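Local coordinates for protein ribosomal silencing factor RsfS (Chromobacterium violaceum, PDB 2ID1) that probably acts as a ribosomal silencing factor, binding ribosomal protein uL14 on the large subunit and so blocking subunit association and repressing translation, at residues Arg36-Thr41 against Val85-Met90. Numbering follows the deposited sequence.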
ATOM      1  N   ARG A  36      -7.445  -5.651   7.236  1.00 50.19           N
ATOM      2  CA  ARG A  36      -6.972  -5.855   5.876  1.00 49.58           C
ATOM      3  C   ARG A  36      -5.819  -4.919   5.527  1.00 48.52           C
ATOM      4  O   ARG A  36      -5.822  -3.746   5.894  1.00 48.15           O
ATOM      5  CB  ARG A  36      -8.128  -5.654   4.898  1.00 51.32           C
ATOM      6  CG  ARG A  36      -8.298  -6.806   3.930  1.00 55.13           C
ATOM      7  CD  ARG A  36      -9.572  -7.621   4.181  1.00 57.66           C
ATOM      8  NE  ARG A  36      -9.724  -8.104   5.556  1.00 61.08           N
ATOM      9  CZ  ARG A  36     -10.648  -8.988   5.933  1.00 62.37           C
ATOM     10  NH1 ARG A  36     -11.492  -9.488   5.035  1.00 62.71           N
ATOM     11  NH2 ARG A  36     -10.751  -9.359   7.208  1.00 61.87           N
HETATM   12  N   MSE A  37      -4.829  -5.456   4.826  1.00 48.20           N
HETATM   13  CA  MSE A  37      -3.657  -4.696   4.404  1.00 47.83           C
HETATM   14  C   MSE A  37      -3.509  -4.808   2.900  1.00 45.88           C
HETATM   15  O   MSE A  37      -3.826  -5.836   2.315  1.00 45.99           O
HETATM   16  CB  MSE A  37      -2.391  -5.242   5.047  1.00 51.23           C
HETATM   17  CG  MSE A  37      -1.139  -4.628   4.458  1.00 57.70           C
HETATM   18 SE   MSE A  37       0.492  -5.109   5.366  1.00 67.26          SE
HETATM   19  CE  MSE A  37       0.374  -3.889   6.891  1.00 65.30           C
ATOM     20  N   ILE A  38      -3.000  -3.759   2.275  1.00 43.50           N
ATOM     21  CA  ILE A  38      -2.823  -3.763   0.830  1.00 40.36           C
ATOM     22  C   ILE A  38      -1.430  -3.260   0.481  1.00 39.33           C
ATOM     23  O   ILE A  38      -0.961  -2.277   1.047  1.00 39.70           O
ATOM     24  CB  ILE A  38      -3.860  -2.857   0.153  1.00 39.19           C
ATOM     25  CG1 ILE A  38      -5.264  -3.299   0.550  1.00 37.09           C
ATOM     26  CG2 ILE A  38      -3.681  -2.899  -1.351  1.00 37.07           C
ATOM     27  CD1 ILE A  38      -6.342  -2.396   0.040  1.00 38.04           C
ATOM     28  N   VAL A  39      -0.772  -3.930  -0.454  1.00 36.92           N
ATOM     29  CA  VAL A  39       0.562  -3.525  -0.857  1.00 35.12           C
ATOM     30  C   VAL A  39       0.616  -3.412  -2.374  1.00 35.70           C
ATOM     31  O   VAL A  39       0.490  -4.419  -3.068  1.00 36.90           O
ATOM     32  CB  VAL A  39       1.617  -4.557  -0.424  1.00 34.37           C
ATOM     33  CG1 VAL A  39       2.983  -4.150  -0.945  1.00 33.22           C
ATOM     34  CG2 VAL A  39       1.625  -4.703   1.088  1.00 32.40           C
ATOM     35  N   ALA A  40       0.787  -2.201  -2.896  1.00 34.29           N
ATOM     36  CA  ALA A  40       0.869  -2.026  -4.342  1.00 32.66           C
ATOM     37  C   ALA A  40       2.211  -1.407  -4.689  1.00 31.97           C
ATOM     38  O   ALA A  40       2.836  -0.747  -3.859  1.00 29.20           O
ATOM     39  CB  ALA A  40      -0.281  -1.154  -4.845  1.00 32.92           C
ATOM     40  N   THR A  41       2.649  -1.623  -5.924  1.00 33.17           N
ATOM     41  CA  THR A  41       3.939  -1.109  -6.388  1.00 34.90           C
ATOM     42  C   THR A  41       3.866   0.079  -7.341  1.00 34.94           C
ATOM     43  O   THR A  41       3.021   0.121  -8.226  1.00 33.79           O
ATOM     44  CB  THR A  41       4.729  -2.216  -7.101  1.00 35.10           C
ATOM     45  OG1 THR A  41       4.901  -3.328  -6.214  1.00 38.15           O
ATOM     46  CG2 THR A  41       6.096  -1.710  -7.534  1.00 35.59           C
ATOM     47  N   VAL A  85      -8.016  -0.730   7.981  1.00 40.71           N
ATOM     48  CA  VAL A  85      -7.389  -1.078   6.719  1.00 38.51           C
ATOM     49  C   VAL A  85      -6.289  -0.078   6.450  1.00 38.11           C
ATOM     50  O   VAL A  85      -6.454   1.120   6.668  1.00 37.65           O
ATOM     51  CB  VAL A  85      -8.383  -1.046   5.542  1.00 38.47           C
ATOM     52  CG1 VAL A  85      -7.627  -0.947   4.228  1.00 37.31           C
ATOM     53  CG2 VAL A  85      -9.220  -2.304   5.539  1.00 37.08           C
ATOM     54  N   VAL A  86      -5.160  -0.576   5.969  1.00 37.37           N
ATOM     55  CA  VAL A  86      -4.035   0.291   5.674  1.00 36.31           C
ATOM     56  C   VAL A  86      -3.413  -0.095   4.342  1.00 34.85           C
ATOM     57  O   VAL A  86      -3.300  -1.279   4.037  1.00 34.40           O
ATOM     58  CB  VAL A  86      -2.985   0.206   6.793  1.00 36.89           C
ATOM     59  CG1 VAL A  86      -2.546  -1.228   6.983  1.00 37.55           C
ATOM     60  CG2 VAL A  86      -1.808   1.099   6.458  1.00 39.48           C
ATOM     61  N   VAL A  87      -3.023   0.909   3.556  1.00 34.16           N
ATOM     62  CA  VAL A  87      -2.418   0.691   2.235  1.00 33.34           C
ATOM     63  C   VAL A  87      -0.941   1.046   2.205  1.00 32.51           C
ATOM     64  O   VAL A  87      -0.539   2.093   2.713  1.00 32.98           O
ATOM     65  CB  VAL A  87      -3.095   1.542   1.128  1.00 32.29           C
ATOM     66  CG1 VAL A  87      -2.398   1.311  -0.199  1.00 30.50           C
ATOM     67  CG2 VAL A  87      -4.562   1.190   1.012  1.00 31.19           C
ATOM     68  N   HIS A  88      -0.154   0.159   1.602  1.00 30.39           N
ATOM     69  CA  HIS A  88       1.279   0.345   1.436  1.00 28.30           C
ATOM     70  C   HIS A  88       1.602   0.491  -0.044  1.00 28.66           C
ATOM     71  O   HIS A  88       1.342  -0.418  -0.837  1.00 28.91           O
ATOM     72  CB  HIS A  88       2.067  -0.841   1.963  1.00 25.43           C
ATOM     73  CG  HIS A  88       2.229  -0.853   3.445  1.00 26.57           C
ATOM     74  ND1 HIS A  88       1.245  -1.294   4.297  1.00 26.47           N
ATOM     75  CD2 HIS A  88       3.267  -0.476   4.229  1.00 27.63           C
ATOM     76  CE1 HIS A  88       1.669  -1.194   5.545  1.00 27.45           C
ATOM     77  NE2 HIS A  88       2.893  -0.698   5.530  1.00 26.61           N
ATOM     78  N   VAL A  89       2.160   1.642  -0.413  1.00 28.33           N
ATOM     79  CA  VAL A  89       2.560   1.905  -1.789  1.00 28.02           C
ATOM     80  C   VAL A  89       4.066   2.065  -1.715  1.00 29.39           C
ATOM     81  O   VAL A  89       4.562   2.926  -0.987  1.00 29.38           O
ATOM     82  CB  VAL A  89       1.932   3.186  -2.309  1.00 26.36           C
ATOM     83  CG1 VAL A  89       2.284   3.377  -3.761  1.00 24.87           C
ATOM     84  CG2 VAL A  89       0.435   3.128  -2.124  1.00 25.97           C
HETATM   85  N   MSE A  90       4.801   1.228  -2.442  1.00 31.11           N
HETATM   86  CA  MSE A  90       6.253   1.308  -2.391  1.00 32.87           C
HETATM   87  C   MSE A  90       6.968   0.953  -3.694  1.00 32.22           C
HETATM   88  O   MSE A  90       6.415   0.272  -4.554  1.00 33.85           O
HETATM   89  CB  MSE A  90       6.748   0.436  -1.246  1.00 35.23           C
HETATM   90  CG  MSE A  90       6.027  -0.901  -1.123  1.00 41.90           C
HETATM   91 SE   MSE A  90       6.460  -1.896   0.531  1.00 51.92          SE
HETATM   92  CE  MSE A  90       4.662  -2.468   1.002  1.00 50.51           C
TER
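Met37, a selenomethionine, extends with CG anti to its backbone N (chi1 171°) and SE anti to CA, then bends at chi3 so that CE lies beside the imidazole of His88, whose CG stands anti to its own carbonyl carbon (chi1 -79°). The two residues lie on neighbouring parallel strands, 36-41 and 85-90, the inner pair of the mixed four-stranded sheet in this RsfS-family alpha/beta fold. The selenium lies 4.6 Å from the centroid of the His88 ring, oblique to it, and Trp77 of strand 77-82 also meets that ring.

Backbone hydrogen bonds join the strands in parallel register: Val86 N and His88 N donate to Arg36 O and Ile38 O respectively, Ile38 N and Ala40 N to Val86 O and His88 O respectively, and Met90 N closes the series on Ala40 O, 3.1 Å away.

On the sheet face opposite Met37 and His88, Ile38 CD1 reaches Val87 CG2 at 4.1 Å, and helix 3-16 packs over both residues through Ile11, Leu14 and Ala10. At the start of the pair, Val85 CG2 meets Arg36 CB at 3.6 Å, while the guanidinium turns away to a salt bridge with Asp26. At the far end, Thr41 OG1 hydrogen-bonds Arg95 of helix 92-98, and Thr41 CG2 rests 3.6 Å from Met90 O.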